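Local coordinates for protein listeriolysin O (Listeria monocytogenes, PDB 4CDB) that binds cholesterol-containing host membranes, changes shape drastically and assembles into oligomeric pores that lyse the cell, at residues I27-V37 against T350-E358; K110-I118 against V220-F231. All coordinates share one frame; numbering follows the deposited sequence.

Contact 1: I27-V37 against T350-E358. With NA (sodium ion), chain P; ACT (acetate ion), chain D.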
loop_
_atom_site.group_PDB
_atom_site.type_symbol
_atom_site.label_atom_id
_atom_site.label_comp_id
_atom_site.label_asym_id
_atom_site.label_seq_id
_atom_site.Cartn_x
_atom_site.Cartn_y
_atom_site.Cartn_z
ATOM N N ILE A 27 18.324 -29.186 -20.876
ATOM C CA ILE A 27 17.345 -28.313 -20.241
ATOM C C ILE A 27 16.088 -29.090 -19.847
ATOM O O ILE A 27 15.548 -28.900 -18.758
ATOM C CB ILE A 27 16.989 -27.109 -21.141
ATOM C CG1 ILE A 27 18.229 -26.249 -21.382
ATOM C CG2 ILE A 27 15.883 -26.269 -20.515
ATOM C CD1 ILE A 27 17.977 -25.021 -22.237
ATOM N N GLN A 28 15.642 -29.980 -20.729
ATOM C CA GLN A 28 14.482 -30.821 -20.450
ATOM C C GLN A 28 14.754 -31.810 -19.317
ATOM O O GLN A 28 13.825 -32.351 -18.722
ATOM C CB GLN A 28 14.029 -31.568 -21.711
ATOM C CG GLN A 28 13.410 -30.672 -22.778
ATOM C CD GLN A 28 13.164 -31.396 -24.092
ATOM O OE1 GLN A 28 13.451 -32.586 -24.226
ATOM N NE2 GLN A 28 12.630 -30.675 -25.071
ATOM N N GLY A 29 16.029 -32.045 -19.024
ATOM C CA GLY A 29 16.408 -32.958 -17.961
ATOM C C GLY A 29 16.495 -32.290 -16.601
ATOM O O GLY A 29 16.676 -32.955 -15.581
ATOM N N LEU A 30 16.364 -30.967 -16.584
ATOM C CA LEU A 30 16.459 -30.206 -15.343
ATOM C C LEU A 30 15.229 -30.422 -14.467
ATOM O O LEU A 30 14.123 -30.013 -14.821
ATOM C CB LEU A 30 16.648 -28.716 -15.636
ATOM C CG LEU A 30 17.911 -28.340 -16.416
ATOM C CD1 LEU A 30 17.991 -26.837 -16.615
ATOM C CD2 LEU A 30 19.149 -28.849 -15.701
ATOM N N ASP A 31 15.429 -31.071 -13.324
ATOM C CA ASP A 31 14.345 -31.329 -12.384
ATOM C C ASP A 31 14.255 -30.257 -11.301
ATOM O O ASP A 31 15.198 -30.047 -10.538
ATOM C CB ASP A 31 14.502 -32.711 -11.745
ATOM C CG ASP A 31 14.130 -33.835 -12.691
ATOM O OD1 ASP A 31 12.918 -34.049 -12.901
ATOM O OD2 ASP A 31 15.043 -34.506 -13.219
ATOM N N TYR A 32 13.113 -29.582 -11.243
ATOM C CA TYR A 32 12.855 -28.590 -10.208
ATOM C C TYR A 32 11.358 -28.362 -10.076
ATOM O O TYR A 32 10.599 -28.619 -11.011
ATOM C CB TYR A 32 13.566 -27.268 -10.524
ATOM C CG TYR A 32 13.189 -26.655 -11.857
ATOM C CD1 TYR A 32 13.897 -26.967 -13.011
ATOM C CD2 TYR A 32 12.133 -25.757 -11.961
ATOM C CE1 TYR A 32 13.559 -26.408 -14.233
ATOM C CE2 TYR A 32 11.788 -25.193 -13.178
ATOM C CZ TYR A 32 12.504 -25.522 -14.311
ATOM O OH TYR A 32 12.165 -24.964 -15.523
ATOM N N ASN A 33 10.936 -27.891 -8.909
ATOM C CA ASN A 33 9.545 -27.508 -8.703
ATOM C C ASN A 33 9.354 -26.050 -9.100
ATOM O O ASN A 33 9.827 -25.145 -8.411
ATOM C CB ASN A 33 9.141 -27.724 -7.243
ATOM C CG ASN A 33 7.634 -27.695 -7.041
ATOM O OD1 ASN A 33 6.903 -27.053 -7.796
ATOM N ND2 ASN A 33 7.165 -28.395 -6.015
ATOM N N LYS A 34 8.657 -25.830 -10.212
ATOM C CA LYS A 34 8.468 -24.488 -10.754
ATOM C C LYS A 34 7.714 -23.587 -9.779
ATOM O O LYS A 34 7.816 -22.362 -9.841
ATOM C CB LYS A 34 7.722 -24.546 -12.091
ATOM C CG LYS A 34 6.225 -24.777 -11.956
ATOM C CD LYS A 34 5.498 -24.510 -13.261
ATOM C CE LYS A 34 4.121 -23.911 -13.011
ATOM N NZ LYS A 34 3.216 -24.839 -12.278
ATOM N N ASN A 35 6.961 -24.204 -8.875
ATOM C CA ASN A 35 6.158 -23.461 -7.916
ATOM C C ASN A 35 6.970 -23.014 -6.706
ATOM O O ASN A 35 6.472 -22.273 -5.859
ATOM C CB ASN A 35 4.963 -24.302 -7.466
ATOM C CG ASN A 35 4.074 -24.719 -8.623
ATOM O OD1 ASN A 35 3.669 -23.892 -9.441
ATOM N ND2 ASN A 35 3.771 -26.010 -8.702
ATOM N N ASN A 36 8.221 -23.461 -6.632
ATOM C CA ASN A 36 9.055 -23.197 -5.462
ATOM C C ASN A 36 10.456 -22.670 -5.782
ATOM O O ASN A 36 11.305 -22.574 -4.895
ATOM C CB ASN A 36 9.152 -24.452 -4.590
ATOM C CG ASN A 36 7.804 -24.900 -4.058
ATOM O OD1 ASN A 36 6.939 -24.078 -3.756
ATOM N ND2 ASN A 36 7.619 -26.209 -3.941
ATOM N N VAL A 37 10.693 -22.329 -7.044
ATOM C CA VAL A 37 11.993 -21.816 -7.467
ATOM C C VAL A 37 12.205 -20.350 -7.074
ATOM O O VAL A 37 13.274 -19.976 -6.589
ATOM C CB VAL A 37 12.200 -22.002 -8.989
ATOM C CG1 VAL A 37 13.287 -21.081 -9.510
ATOM C CG2 VAL A 37 12.535 -23.452 -9.297
ATOM N N THR A 350 6.983 -10.228 -17.446
ATOM C CA THR A 350 6.711 -11.609 -17.075
ATOM C C THR A 350 7.839 -12.504 -17.575
ATOM O O THR A 350 8.493 -12.189 -18.574
ATOM C CB THR A 350 5.378 -12.099 -17.670
ATOM O OG1 THR A 350 5.499 -12.191 -19.094
ATOM C CG2 THR A 350 4.248 -11.139 -17.319
ATOM N N THR A 351 8.067 -13.616 -16.885
ATOM C CA THR A 351 9.118 -14.547 -17.276
ATOM C C THR A 351 8.583 -15.966 -17.445
ATOM O O THR A 351 7.705 -16.402 -16.700
ATOM C CB THR A 351 10.270 -14.561 -16.254
ATOM O OG1 THR A 351 9.733 -14.709 -14.934
ATOM C CG2 THR A 351 11.058 -13.267 -16.327
ATOM N N ASN A 352 9.117 -16.678 -18.433
ATOM C CA ASN A 352 8.769 -18.077 -18.655
ATOM C C ASN A 352 10.007 -18.952 -18.542
ATOM O O ASN A 352 11.074 -18.587 -19.037
ATOM C CB ASN A 352 8.144 -18.273 -20.038
ATOM C CG ASN A 352 6.775 -17.633 -20.165
ATOM O OD1 ASN A 352 6.357 -16.852 -19.312
ATOM N ND2 ASN A 352 6.071 -17.958 -21.243
ATOM N N PHE A 353 9.868 -20.102 -17.888
ATOM C CA PHE A 353 10.946 -21.084 -17.852
ATOM C C PHE A 353 11.189 -21.598 -19.267
ATOM O O PHE A 353 10.243 -21.821 -20.019
ATOM C CB PHE A 353 10.595 -22.243 -16.914
ATOM C CG PHE A 353 10.568 -21.863 -15.457
ATOM C CD1 PHE A 353 11.749 -21.671 -14.756
ATOM C CD2 PHE A 353 9.363 -21.710 -14.785
ATOM C CE1 PHE A 353 11.729 -21.323 -13.413
ATOM C CE2 PHE A 353 9.339 -21.363 -13.443
ATOM C CZ PHE A 353 10.524 -21.170 -12.757
ATOM N N LEU A 354 12.453 -21.780 -19.630
ATOM C CA LEU A 354 12.792 -22.236 -20.973
ATOM C C LEU A 354 12.413 -23.697 -21.191
ATOM O O LEU A 354 12.223 -24.135 -22.323
ATOM C CB LEU A 354 14.285 -22.036 -21.255
ATOM C CG LEU A 354 14.639 -21.060 -22.379
ATOM C CD1 LEU A 354 16.137 -21.073 -22.655
ATOM C CD2 LEU A 354 13.847 -21.387 -23.637
ATOM N N LYS A 355 12.298 -24.448 -20.102
ATOM C CA LYS A 355 12.049 -25.882 -20.196
ATOM C C LYS A 355 10.697 -26.227 -20.816
ATOM O O LYS A 355 10.620 -27.043 -21.732
ATOM C CB LYS A 355 12.179 -26.538 -18.820
ATOM C CG LYS A 355 11.963 -28.041 -18.825
ATOM C CD LYS A 355 12.184 -28.624 -17.437
ATOM C CE LYS A 355 11.958 -30.126 -17.422
ATOM N NZ LYS A 355 12.193 -30.714 -16.073
ATOM N N ASP A 356 9.634 -25.608 -20.319
ATOM C CA ASP A 356 8.292 -25.937 -20.780
ATOM C C ASP A 356 7.476 -24.692 -21.108
ATOM O O ASP A 356 6.253 -24.763 -21.221
ATOM C CB ASP A 356 7.564 -26.778 -19.725
ATOM C CG ASP A 356 7.515 -26.094 -18.368
ATOM O OD1 ASP A 356 8.289 -25.138 -18.153
ATOM O OD2 ASP A 356 6.707 -26.514 -17.511
ATOM N N ASN A 357 8.156 -23.558 -21.254
ATOM C CA ASN A 357 7.497 -22.277 -21.521
ATOM C C ASN A 357 6.445 -21.916 -20.469
ATOM O O ASN A 357 5.509 -21.163 -20.743
ATOM C CB ASN A 357 6.880 -22.263 -22.924
ATOM C CG ASN A 357 7.926 -22.362 -24.023
ATOM O OD1 ASN A 357 8.903 -21.614 -24.038
ATOM N ND2 ASN A 357 7.724 -23.293 -24.949
ATOM N N GLU A 358 6.608 -22.451 -19.265
ATOM C CA GLU A 358 5.650 -22.219 -18.192
ATOM C C GLU A 358 5.934 -20.905 -17.468
ATOM O O GLU A 358 7.086 -20.485 -17.346
ATOM C CB GLU A 358 5.665 -23.383 -17.202
ATOM C CG GLU A 358 4.318 -23.668 -16.570
ATOM C CD GLU A 358 3.362 -24.372 -17.514
ATOM O OE1 GLU A 358 3.821 -24.903 -18.546
ATOM O OE2 GLU A 358 2.150 -24.398 -17.216
HETATM NA NA NA P . 9.758 -25.315 -15.935
HETATM C C ACT D . 9.738 -28.430 -14.602
HETATM O O ACT D . 10.793 -29.054 -14.354
HETATM O OXT ACT D . 9.570 -27.814 -15.676
HETATM C CH3 ACT D . 8.629 -28.443 -13.593
HETATM O O HOH W 1 13.854 -23.794 -17.539
#
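The Tyr32 and Phe353 side chains run antiparallel, ring centroids 5.2 Å apart and planes inclined at 47°, so the pair is neither a stack nor edge-to-face. Tyr32 CE2 rides over the rim of one Phe353 face, 3.9 Å from Phe353 CD1. The far end of the Phe353 ring meets the type I turn Asn33-Asn36 through Lys34 CB, 3.8 Å from Phe353 CE2, and Val37, just after the turn, through CB. Beyond, Lys34 bends to set its CE 3.6 Å from Glu358 CG. On the other side of Tyr32, Lys355 is the long bump: with CG anti to the backbone N (chi1 -179°) and every later torsion extended, it passes the carbonyls of Ile27 and Gln28 to bring NZ to Leu30 O, a hydrogen bond modelled doubtfully short. A sodium ion sits between the segments, bound by Tyr32 OH at 2.5 Å, Asp356 OD1 and acetate OXT. The contact thus joins the loop after helix 14-28 to the end of strand 345-353 by an oblique aromatic pair beside a sodium site. Acetate bridges the sodium to Lys355 NZ, 2.8 Å from acetate O; probably from the crystallisation liquor, it may be absent natively, whereas Tyr32 and Asp356 are the protein's own ligands.

Contact 2: K110-I118 against V220-F231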
loop_
_atom_site.group_PDB
_atom_site.type_symbol
_atom_site.label_atom_id
_atom_site.label_comp_id
_atom_site.label_asym_id
_atom_site.label_seq_id
_atom_site.Cartn_x
_atom_site.Cartn_y
_atom_site.Cartn_z
ATOM N N LYS A 110 25.390 -15.933 -27.007
ATOM C CA LYS A 110 24.922 -15.457 -28.300
ATOM C C LYS A 110 23.512 -15.966 -28.573
ATOM O O LYS A 110 23.107 -17.013 -28.064
ATOM C CB LYS A 110 25.880 -15.877 -29.413
ATOM C CG LYS A 110 27.146 -15.036 -29.470
ATOM C CD LYS A 110 28.347 -15.889 -29.852
ATOM C CE LYS A 110 29.482 -15.036 -30.407
ATOM N NZ LYS A 110 30.662 -15.873 -30.771
ATOM N N ARG A 111 22.768 -15.214 -29.377
ATOM C CA ARG A 111 21.346 -15.462 -29.553
ATOM C C ARG A 111 20.995 -15.811 -30.993
ATOM O O ARG A 111 21.698 -15.420 -31.924
ATOM C CB ARG A 111 20.552 -14.226 -29.123
ATOM C CG ARG A 111 20.800 -13.796 -27.687
ATOM C CD ARG A 111 20.321 -14.859 -26.716
ATOM N NE ARG A 111 18.916 -15.184 -26.940
ATOM C CZ ARG A 111 17.898 -14.489 -26.445
ATOM N NH1 ARG A 111 18.124 -13.428 -25.684
ATOM N NH2 ARG A 111 16.653 -14.857 -26.709
ATOM N N ASP A 112 19.903 -16.550 -31.167
ATOM C CA ASP A 112 19.352 -16.789 -32.493
ATOM C C ASP A 112 18.268 -15.744 -32.752
ATOM O O ASP A 112 18.363 -14.615 -32.272
ATOM C CB ASP A 112 18.789 -18.208 -32.598
ATOM C CG ASP A 112 18.772 -18.735 -34.029
ATOM O OD1 ASP A 112 18.724 -17.922 -34.976
ATOM O OD2 ASP A 112 18.798 -19.972 -34.202
ATOM N N SER A 113 17.233 -16.120 -33.496
ATOM C CA SER A 113 16.170 -15.182 -33.843
ATOM C C SER A 113 14.934 -15.341 -32.963
ATOM O O SER A 113 14.712 -16.399 -32.372
ATOM C CB SER A 113 15.780 -15.337 -35.316
ATOM O OG SER A 113 15.259 -16.631 -35.563
ATOM N N LEU A 114 14.142 -14.277 -32.878
ATOM C CA LEU A 114 12.843 -14.322 -32.209
ATOM C C LEU A 114 11.853 -13.371 -32.877
ATOM O O LEU A 114 12.248 -12.478 -33.630
ATOM C CB LEU A 114 12.971 -14.016 -30.709
ATOM C CG LEU A 114 13.721 -12.776 -30.206
ATOM C CD1 LEU A 114 12.979 -11.474 -30.490
ATOM C CD2 LEU A 114 13.991 -12.911 -28.716
ATOM N N THR A 115 10.567 -13.566 -32.601
ATOM C CA THR A 115 9.545 -12.668 -33.124
ATOM C C THR A 115 8.948 -11.838 -31.996
ATOM O O THR A 115 8.481 -12.383 -30.993
ATOM C CB THR A 115 8.413 -13.431 -33.842
ATOM O OG1 THR A 115 8.957 -14.188 -34.928
ATOM C CG2 THR A 115 7.373 -12.460 -34.387
ATOM N N LEU A 116 8.978 -10.520 -32.162
ATOM C CA LEU A 116 8.354 -9.610 -31.207
ATOM C C LEU A 116 6.973 -9.199 -31.698
ATOM O O LEU A 116 6.749 -9.046 -32.900
ATOM C CB LEU A 116 9.217 -8.366 -31.001
ATOM C CG LEU A 116 10.555 -8.584 -30.296
ATOM C CD1 LEU A 116 11.317 -7.273 -30.192
ATOM C CD2 LEU A 116 10.345 -9.201 -28.918
ATOM N N SER A 117 6.047 -9.027 -30.761
ATOM C CA SER A 117 4.694 -8.598 -31.086
ATOM C C SER A 117 4.208 -7.538 -30.100
ATOM O O SER A 117 4.503 -7.612 -28.904
ATOM C CB SER A 117 3.741 -9.792 -31.095
ATOM O OG SER A 117 2.398 -9.373 -31.244
ATOM N N ILE A 118 3.469 -6.553 -30.606
ATOM C CA ILE A 118 2.983 -5.452 -29.780
ATOM C C ILE A 118 1.454 -5.442 -29.757
ATOM O O ILE A 118 0.813 -5.845 -30.731
ATOM C CB ILE A 118 3.541 -4.093 -30.276
ATOM C CG1 ILE A 118 3.408 -3.014 -29.196
ATOM C CG2 ILE A 118 2.870 -3.662 -31.583
ATOM C CD1 ILE A 118 4.225 -1.770 -29.482
ATOM N N VAL A 220 4.947 -5.611 -25.134
ATOM C CA VAL A 220 5.653 -6.321 -26.187
ATOM C C VAL A 220 6.000 -7.726 -25.709
ATOM O O VAL A 220 6.688 -7.896 -24.697
ATOM C CB VAL A 220 6.935 -5.581 -26.621
ATOM C CG1 VAL A 220 7.722 -6.421 -27.619
ATOM C CG2 VAL A 220 6.587 -4.217 -27.213
ATOM N N ASN A 221 5.508 -8.730 -26.432
ATOM C CA ASN A 221 5.764 -10.121 -26.072
ATOM C C ASN A 221 6.595 -10.873 -27.118
ATOM O O ASN A 221 6.771 -10.403 -28.245
ATOM C CB ASN A 221 4.453 -10.856 -25.786
ATOM C CG ASN A 221 3.558 -10.948 -27.003
ATOM O OD1 ASN A 221 3.722 -10.196 -27.963
ATOM N ND2 ASN A 221 2.604 -11.870 -26.970
ATOM N N VAL A 222 7.103 -12.041 -26.729
ATOM C CA VAL A 222 7.988 -12.833 -27.576
ATOM C C VAL A 222 7.347 -14.179 -27.895
ATOM O O VAL A 222 6.582 -14.710 -27.091
ATOM C CB VAL A 222 9.339 -13.080 -26.868
ATOM C CG1 VAL A 222 10.353 -13.675 -27.824
ATOM C CG2 VAL A 222 9.873 -11.786 -26.301
ATOM N N ASN A 223 7.647 -14.723 -29.072
ATOM C CA ASN A 223 7.196 -16.062 -29.440
ATOM C C ASN A 223 7.668 -17.102 -28.426
ATOM O O ASN A 223 8.730 -16.950 -27.825
ATOM C CB ASN A 223 7.719 -16.436 -30.828
ATOM C CG ASN A 223 9.226 -16.617 -30.853
ATOM O OD1 ASN A 223 9.980 -15.644 -30.827
ATOM N ND2 ASN A 223 9.673 -17.867 -30.908
ATOM N N GLU A 224 6.874 -18.151 -28.231
ATOM C CA GLU A 224 7.276 -19.250 -27.361
ATOM C C GLU A 224 7.860 -20.388 -28.191
ATOM O O GLU A 224 7.131 -21.083 -28.896
ATOM C CB GLU A 224 6.096 -19.745 -26.519
ATOM C CG GLU A 224 5.549 -18.716 -25.539
ATOM C CD GLU A 224 4.459 -19.276 -24.639
ATOM O OE1 GLU A 224 4.089 -20.456 -24.811
ATOM O OE2 GLU A 224 3.974 -18.534 -23.758
ATOM N N PRO A 225 9.185 -20.581 -28.103
ATOM C CA PRO A 225 9.885 -21.588 -28.910
ATOM C C PRO A 225 9.463 -23.011 -28.558
ATOM O O PRO A 225 9.256 -23.325 -27.383
ATOM C CB PRO A 225 11.355 -21.365 -28.544
ATOM C CG PRO A 225 11.314 -20.768 -27.177
ATOM C CD PRO A 225 10.094 -19.893 -27.169
ATOM N N THR A 226 9.337 -23.860 -29.573
ATOM C CA THR A 226 8.968 -25.255 -29.361
ATOM C C THR A 226 10.148 -26.069 -28.839
ATOM O O THR A 226 9.969 -27.164 -28.307
ATOM C CB THR A 226 8.449 -25.905 -30.657
ATOM O OG1 THR A 226 9.422 -25.743 -31.697
ATOM C CG2 THR A 226 7.136 -25.270 -31.091
ATOM N N ARG A 227 11.352 -25.530 -29.005
ATOM C CA ARG A 227 12.563 -26.165 -28.501
ATOM C C ARG A 227 13.334 -25.178 -27.641
ATOM O O ARG A 227 13.459 -24.006 -27.999
ATOM C CB ARG A 227 13.451 -26.643 -29.651
ATOM C CG ARG A 227 12.788 -27.645 -30.579
ATOM C CD ARG A 227 13.683 -27.961 -31.770
ATOM N NE ARG A 227 14.976 -28.494 -31.350
ATOM C CZ ARG A 227 16.005 -28.700 -32.167
ATOM N NH1 ARG A 227 15.902 -28.416 -33.458
ATOM N NH2 ARG A 227 17.141 -29.187 -31.688
ATOM N N PRO A 228 13.844 -25.649 -26.493
ATOM C CA PRO A 228 14.642 -24.811 -25.590
ATOM C C PRO A 228 15.875 -24.230 -26.273
ATOM O O PRO A 228 16.305 -23.129 -25.933
ATOM C CB PRO A 228 15.057 -25.791 -24.489
ATOM C CG PRO A 228 13.970 -26.816 -24.473
ATOM C CD PRO A 228 13.556 -26.972 -25.912
ATOM N N SER A 229 16.430 -24.960 -27.234
ATOM C CA SER A 229 17.649 -24.534 -27.917
ATOM C C SER A 229 17.432 -23.412 -28.933
ATOM O O SER A 229 18.397 -22.822 -29.414
ATOM C CB SER A 229 18.317 -25.726 -28.607
ATOM O OG SER A 229 17.445 -26.320 -29.551
ATOM N N ARG A 230 16.175 -23.122 -29.260
ATOM C CA ARG A 230 15.866 -22.134 -30.297
ATOM C C ARG A 230 16.379 -20.728 -29.990
ATOM O O ARG A 230 16.684 -19.966 -30.902
ATOM C CB ARG A 230 14.361 -22.085 -30.587
ATOM C CG ARG A 230 13.953 -22.777 -31.880
ATOM C CD ARG A 230 14.744 -22.253 -33.075
ATOM N NE ARG A 230 14.022 -21.240 -33.843
ATOM C CZ ARG A 230 14.301 -19.939 -33.834
ATOM N NH1 ARG A 230 15.296 -19.472 -33.093
ATOM N NH2 ARG A 230 13.584 -19.104 -34.573
ATOM N N PHE A 231 16.472 -20.386 -28.709
ATOM C CA PHE A 231 16.885 -19.038 -28.321
ATOM C C PHE A 231 18.399 -18.848 -28.349
ATOM O O PHE A 231 18.891 -17.719 -28.352
ATOM C CB PHE A 231 16.325 -18.667 -26.944
ATOM C CG PHE A 231 14.918 -18.136 -26.985
ATOM C CD1 PHE A 231 14.314 -17.830 -28.195
ATOM C CD2 PHE A 231 14.202 -17.934 -25.815
ATOM C CE1 PHE A 231 13.020 -17.339 -28.241
ATOM C CE2 PHE A 231 12.908 -17.443 -25.851
ATOM C CZ PHE A 231 12.316 -17.144 -27.068
HETATM O O HOH W 2 16.559 -15.745 -29.315
HETATM O O HOH W 3 18.735 -22.193 -32.208
HETATM O O HOH W 4 12.599 -18.263 -31.354
#
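Leu116 and Val222 run alongside each other in the same direction, with Leu116 CD2 3.7 Å from Val222 CG2 and also touching Val220 CG1. Ile118 CG1 meets Val220 CG2 on that same face. Leu114 CD2 continues the apolar row onto Val222 CG1, while its CB approaches Phe231 CE1. Ser117 and Asn221 form the hydrogen-bonded antiparallel pair, Ser117 N to Asn221 O 3.0 Å and Asn221 N to Ser117 O 2.9 Å. Past the last bridge, the side-chain oxygen of Asn223 stands in for a strand carbonyl: Thr115 N gives a nearly straight bond (172°) to Asn223 OD1, and Asn223 N returns one to Thr115 O. At the polar edge, Phe231 O is gripped from opposite faces of its plane by Arg111 NE (2.9 Å) and Asp112 N (3.2 Å). Arg111 bends at chi2 and chi3, which lays NH2 over a face of the Phe231 ring. Arg230 holds Ser113 end-on, NH1 to Ser113 O and NH2 to Ser113 OG; NH2 also bonds Pro7 O. Its salt bridge to Asp112 OD2 is long and rests on charge alone; Asp112 OD1 bonds Ser10. Strand segments 114-118 and 220-222, 151° between their N-to-C directions, form an antiparallel ladder in the large antiparallel sheet, helix 137-152 packing on the Leu116-Ile118 face.

Contact 1 and contact 2 lie with their centres 16 Å apart and reach the same antiparallel sheet, where strand 252-260 pairs with both 207-222 and 345-353. They also touch directly: Asn357 ND2 lies 2.9 Å from Pro225 O, a probable hydrogen bond, and Ile27 CD1 packs 3.8 Å from Pro228 CB. Tyr254 ties the two further, taking Phe231 edge-to-face and hydrogen-bonding Asn357 through its hydroxyl. Each contact contributes to a different sodium site, Tyr32 and Asp356 in contact 1, Arg111 with Asn134 in contact 2. Along the sequence, 110-118 and 220-231 both fall between 27-37 and 350-358, so the outer pairing brings the chain back beside the inner one.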